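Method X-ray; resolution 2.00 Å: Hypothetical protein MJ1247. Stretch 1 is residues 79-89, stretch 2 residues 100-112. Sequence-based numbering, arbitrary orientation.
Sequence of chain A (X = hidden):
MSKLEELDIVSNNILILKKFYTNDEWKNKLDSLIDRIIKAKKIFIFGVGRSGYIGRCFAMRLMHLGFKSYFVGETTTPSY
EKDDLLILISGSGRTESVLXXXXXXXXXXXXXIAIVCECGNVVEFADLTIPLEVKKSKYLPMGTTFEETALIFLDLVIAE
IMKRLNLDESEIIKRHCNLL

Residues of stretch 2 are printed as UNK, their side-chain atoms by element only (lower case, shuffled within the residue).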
# COMPACT_ATOMS: atom_id res chain seq x y z
N SER A 79 9.88 15.45 7.13
CA SER A 79 10.10 15.82 5.74
C SER A 79 10.48 14.62 4.89
O SER A 79 11.15 13.69 5.35
CB SER A 79 11.22 16.86 5.65
OG SER A 79 12.38 16.41 6.32
N TYR A 80 10.02 14.65 3.64
CA TYR A 80 10.30 13.63 2.64
C TYR A 80 11.65 14.00 2.03
O TYR A 80 11.83 15.12 1.54
CB TYR A 80 9.20 13.64 1.59
CG TYR A 80 9.25 12.53 0.56
CD1 TYR A 80 8.80 11.24 0.88
CD2 TYR A 80 9.74 12.76 -0.73
CE1 TYR A 80 8.85 10.19 -0.08
CE2 TYR A 80 9.80 11.73 -1.70
CZ TYR A 80 9.35 10.45 -1.36
OH TYR A 80 9.38 9.46 -2.30
N GLU A 81 12.61 13.08 2.10
CA GLU A 81 13.96 13.30 1.57
C GLU A 81 14.23 12.43 0.33
O GLU A 81 13.42 11.57 -0.01
CB GLU A 81 15.00 13.08 2.66
CG GLU A 81 14.91 14.12 3.78
CD GLU A 81 15.88 13.88 4.92
OE1 GLU A 81 15.73 12.86 5.62
OE2 GLU A 81 16.77 14.73 5.12
N LYS A 82 15.35 12.69 -0.35
CA LYS A 82 15.73 11.98 -1.59
C LYS A 82 15.84 10.45 -1.57
O LYS A 82 15.57 9.81 -2.58
CB LYS A 82 17.00 12.60 -2.20
CG LYS A 82 18.25 12.55 -1.32
CD LYS A 82 19.46 13.15 -2.05
CE LYS A 82 20.74 12.99 -1.25
NZ LYS A 82 21.16 11.56 -1.11
N ASP A 83 16.18 9.88 -0.41
CA ASP A 83 16.33 8.43 -0.27
C ASP A 83 15.08 7.75 0.29
O ASP A 83 15.12 6.57 0.66
CB ASP A 83 17.56 8.11 0.59
CG ASP A 83 18.87 8.53 -0.06
OD1 ASP A 83 19.66 9.22 0.62
OD2 ASP A 83 19.10 8.17 -1.23
N ASP A 84 13.97 8.49 0.32
CA ASP A 84 12.71 7.97 0.85
C ASP A 84 11.76 7.38 -0.19
O ASP A 84 11.98 7.51 -1.40
CB ASP A 84 11.98 9.06 1.67
CG ASP A 84 12.77 9.52 2.88
OD1 ASP A 84 13.68 8.80 3.34
OD2 ASP A 84 12.47 10.62 3.40
N LEU A 85 10.70 6.74 0.30
CA LEU A 85 9.69 6.10 -0.54
C LEU A 85 8.28 6.56 -0.16
O LEU A 85 7.96 6.67 1.02
CB LEU A 85 9.79 4.57 -0.39
CG LEU A 85 8.73 3.67 -1.02
CD1 LEU A 85 8.79 3.71 -2.53
CD2 LEU A 85 8.91 2.26 -0.52
N LEU A 86 7.46 6.83 -1.17
CA LEU A 86 6.07 7.23 -0.96
C LEU A 86 5.15 6.20 -1.62
O LEU A 86 5.33 5.84 -2.79
CB LEU A 86 5.78 8.63 -1.53
CG LEU A 86 4.33 9.14 -1.46
CD1 LEU A 86 3.89 9.42 -0.03
CD2 LEU A 86 4.18 10.38 -2.31
N ILE A 87 4.20 5.70 -0.84
CA ILE A 87 3.22 4.73 -1.33
C ILE A 87 1.84 5.40 -1.24
O ILE A 87 1.43 5.87 -0.17
CB ILE A 87 3.26 3.39 -0.52
CG1 ILE A 87 4.62 2.70 -0.71
CG2 ILE A 87 2.12 2.45 -0.96
CD1 ILE A 87 4.90 1.54 0.23
N LEU A 88 1.17 5.49 -2.39
CA LEU A 88 -0.15 6.11 -2.48
C LEU A 88 -1.22 5.07 -2.76
O LEU A 88 -1.02 4.17 -3.57
CB LEU A 88 -0.17 7.19 -3.57
CG LEU A 88 0.78 8.38 -3.35
CD1 LEU A 88 0.87 9.24 -4.57
CD2 LEU A 88 0.33 9.21 -2.15
N ILE A 89 -2.31 5.14 -1.99
CA ILE A 89 -3.43 4.21 -2.13
C ILE A 89 -4.66 5.03 -2.48
O ILE A 89 -5.08 5.90 -1.71
CB ILE A 89 -3.65 3.38 -0.81
CG1 ILE A 89 -2.39 2.57 -0.49
CG2 ILE A 89 -4.83 2.39 -0.97
CD1 ILE A 89 -2.26 2.17 0.94
N UNK A 100 -1.82 16.21 -4.91
CA UNK A 100 -1.05 17.29 -4.28
C UNK A 100 0.21 16.70 -3.63
O UNK A 100 1.32 17.22 -3.83
o UNK A 100 -3.02 18.67 -3.84
c UNK A 100 -1.92 18.02 -3.20
c UNK A 100 -1.13 19.05 -2.41
N UNK A 101 0.03 15.60 -2.90
CA UNK A 101 1.12 14.89 -2.22
C UNK A 101 2.07 14.26 -3.25
O UNK A 101 3.29 14.30 -3.07
c UNK A 101 0.55 13.84 -1.20
c UNK A 101 -0.19 14.57 -0.09
c UNK A 101 1.65 12.97 -0.59
N UNK A 102 1.51 13.74 -4.34
CA UNK A 102 2.28 13.13 -5.43
C UNK A 102 3.17 14.15 -6.15
O UNK A 102 4.34 13.86 -6.43
c UNK A 102 1.35 12.47 -6.43
N UNK A 103 2.63 15.34 -6.39
CA UNK A 103 3.33 16.45 -7.05
C UNK A 103 4.52 16.95 -6.23
O UNK A 103 5.59 17.20 -6.78
n UNK A 103 -1.67 19.37 -9.66
c UNK A 103 0.41 18.57 -8.53
c UNK A 103 1.44 17.45 -8.48
c UNK A 103 2.38 17.63 -7.30
c UNK A 103 -0.61 18.33 -9.64
N UNK A 104 4.32 17.06 -4.92
CA UNK A 104 5.36 17.53 -4.00
C UNK A 104 6.50 16.53 -3.81
O UNK A 104 7.66 16.93 -3.69
c UNK A 104 4.76 17.96 -2.67
n UNK A 104 4.60 22.16 -1.50
c UNK A 104 4.11 19.35 -2.75
c UNK A 104 3.67 19.83 -1.39
c UNK A 104 3.37 21.32 -1.39
N UNK A 105 6.17 15.24 -3.85
CA UNK A 105 7.15 14.18 -3.70
C UNK A 105 7.96 14.01 -4.99
O UNK A 105 9.16 13.73 -4.93
c UNK A 105 6.47 12.88 -3.36
N UNK A 106 7.30 14.26 -6.13
CA UNK A 106 7.90 14.16 -7.46
C UNK A 106 9.06 15.16 -7.66
O UNK A 106 9.99 14.88 -8.42
c UNK A 106 8.09 12.36 -11.64
c UNK A 106 7.62 12.56 -10.20
n UNK A 106 8.63 11.00 -11.87
c UNK A 106 6.81 14.33 -8.53
c UNK A 106 7.20 14.01 -9.99
N UNK A 107 9.02 16.27 -6.92
CA UNK A 107 10.05 17.30 -6.97
C UNK A 107 11.30 16.91 -6.18
O UNK A 107 12.36 17.52 -6.35
n UNK A 107 9.09 19.60 -8.64
c UNK A 107 9.51 18.64 -6.46
c UNK A 107 8.58 19.32 -7.45
o UNK A 107 7.42 19.59 -7.14
N UNK A 108 11.16 15.91 -5.30
CA UNK A 108 12.27 15.42 -4.47
C UNK A 108 12.92 14.18 -5.10
O UNK A 108 14.14 14.12 -5.20
c UNK A 108 11.81 15.09 -3.01
c UNK A 108 10.88 16.18 -2.43
c UNK A 108 11.50 17.56 -2.20
c UNK A 108 13.02 14.89 -2.11
N UNK A 109 12.11 13.17 -5.46
CA UNK A 109 12.60 11.95 -6.12
C UNK A 109 11.54 11.28 -7.01
O UNK A 109 10.42 11.78 -7.11
c UNK A 109 12.23 10.36 -4.11
c UNK A 109 13.23 10.94 -5.12
n UNK A 109 12.72 10.03 -2.93
o UNK A 109 11.05 10.15 -4.41
N UNK A 110 11.90 10.14 -7.60
CA UNK A 110 11.00 9.37 -8.47
C UNK A 110 10.43 8.14 -7.78
O UNK A 110 9.62 7.43 -8.36
c UNK A 110 11.75 8.91 -9.73
c UNK A 110 12.01 10.04 -10.71
o UNK A 110 11.27 11.02 -10.77
n UNK A 110 13.06 9.89 -11.51
N UNK A 111 10.82 7.92 -6.52
CA UNK A 111 10.40 6.77 -5.72
C UNK A 111 8.95 6.83 -5.20
O UNK A 111 8.69 6.92 -3.99
c UNK A 111 11.40 6.60 -4.57
n UNK A 111 11.26 4.23 -5.09
o UNK A 111 12.28 4.86 -3.19
c UNK A 111 11.68 5.15 -4.23
N UNK A 112 8.00 6.79 -6.14
CA UNK A 112 6.57 6.86 -5.85
C UNK A 112 5.84 5.62 -6.39
O UNK A 112 5.96 5.28 -7.57
c UNK A 112 5.92 8.16 -6.45
c UNK A 112 6.25 10.70 -6.65
c UNK A 112 6.62 9.42 -5.93
c UNK A 112 4.42 8.23 -6.10

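Position 100 carries three side-chain atoms, a carbon bearing one oxygen and one carbon, and reaches nothing on stretch 1: Thr100. Position 101 has three carbons forked at the first, and its CA-to-CB bond points toward stretch 1. It is Val101, whose CG1 lies 4.0 Å from Leu86 CD2. Position 102 has a single carbon, CB, 3.8 Å from Leu88 CD1; this is Ala102. Positions 103 and 104 each show four carbons in a row ending in nitrogen, exposed and clear of stretch 1: Lys103 and Lys104.

At position 105 a lone CB sits 3.5 Å from Leu86 CD2 and 3.9 Å from Tyr80 CE2, over one face of the tyrosine ring. One carbon makes it Ala105, and this CB touches both neighbours. Position 106 repeats the four carbons and nitrogen but points away: Lys106. Position 107 has two carbons, the second carrying an oxygen and a nitrogen, out of reach of stretch 1: Asn107.

Position 108 has four carbons, forked at the first with one arm two carbons long, so it is Ile108. Its CB is 3.9 Å from Tyr80 CD2, near the ring edge, and its CG2 is 3.7 Å from Lys82 N, packing on the backbone as the turn begins.

Position 109 has two carbons, the second carrying oxygen and nitrogen, and points toward the turn. The oxygen accepts from Tyr80 OH at 2.8 Å, while the nitrogen lies 2.9 Å from Lys82 O and 3.0 Å from Asp84 O. A side chain that both accepts and donates here is Asn109; its ND2 bond to Asp84 O is weak. Position 110 has the same atoms but points away: Asn110. Position 111 has them too, near Leu85, and is Asn111; its backbone O accepts from Leu86 N at 3.1 Å, nearly straight at 171°. Position 112 has four carbons, forked with one longer arm: Ile112, its CG2 4.0 Å from Leu88 CD1.

The contact has three parts. Leu86 and Leu88 pack against Val101, Ala102, Ala105 and Ile112, with the helix running nearly antiparallel to the strand at 161°. Tyr80 joins this packing to the second part: its ring meets Ala105 and Ile108, its OH Asn109. Asn109 reads the type I turn from Glu81 to Asp84 through carbonyls, and Asp84 OD2 accepts from Glu81 N at 2.8 Å. Third, the chain joins the sheet, with Leu86 and Ile112 paired in parallel. The rule: small and branched aliphatic side chains for packing, one amide for the turn, backbone for the register.

Stretch 2 (100-112) TVAKKAKNINNNI
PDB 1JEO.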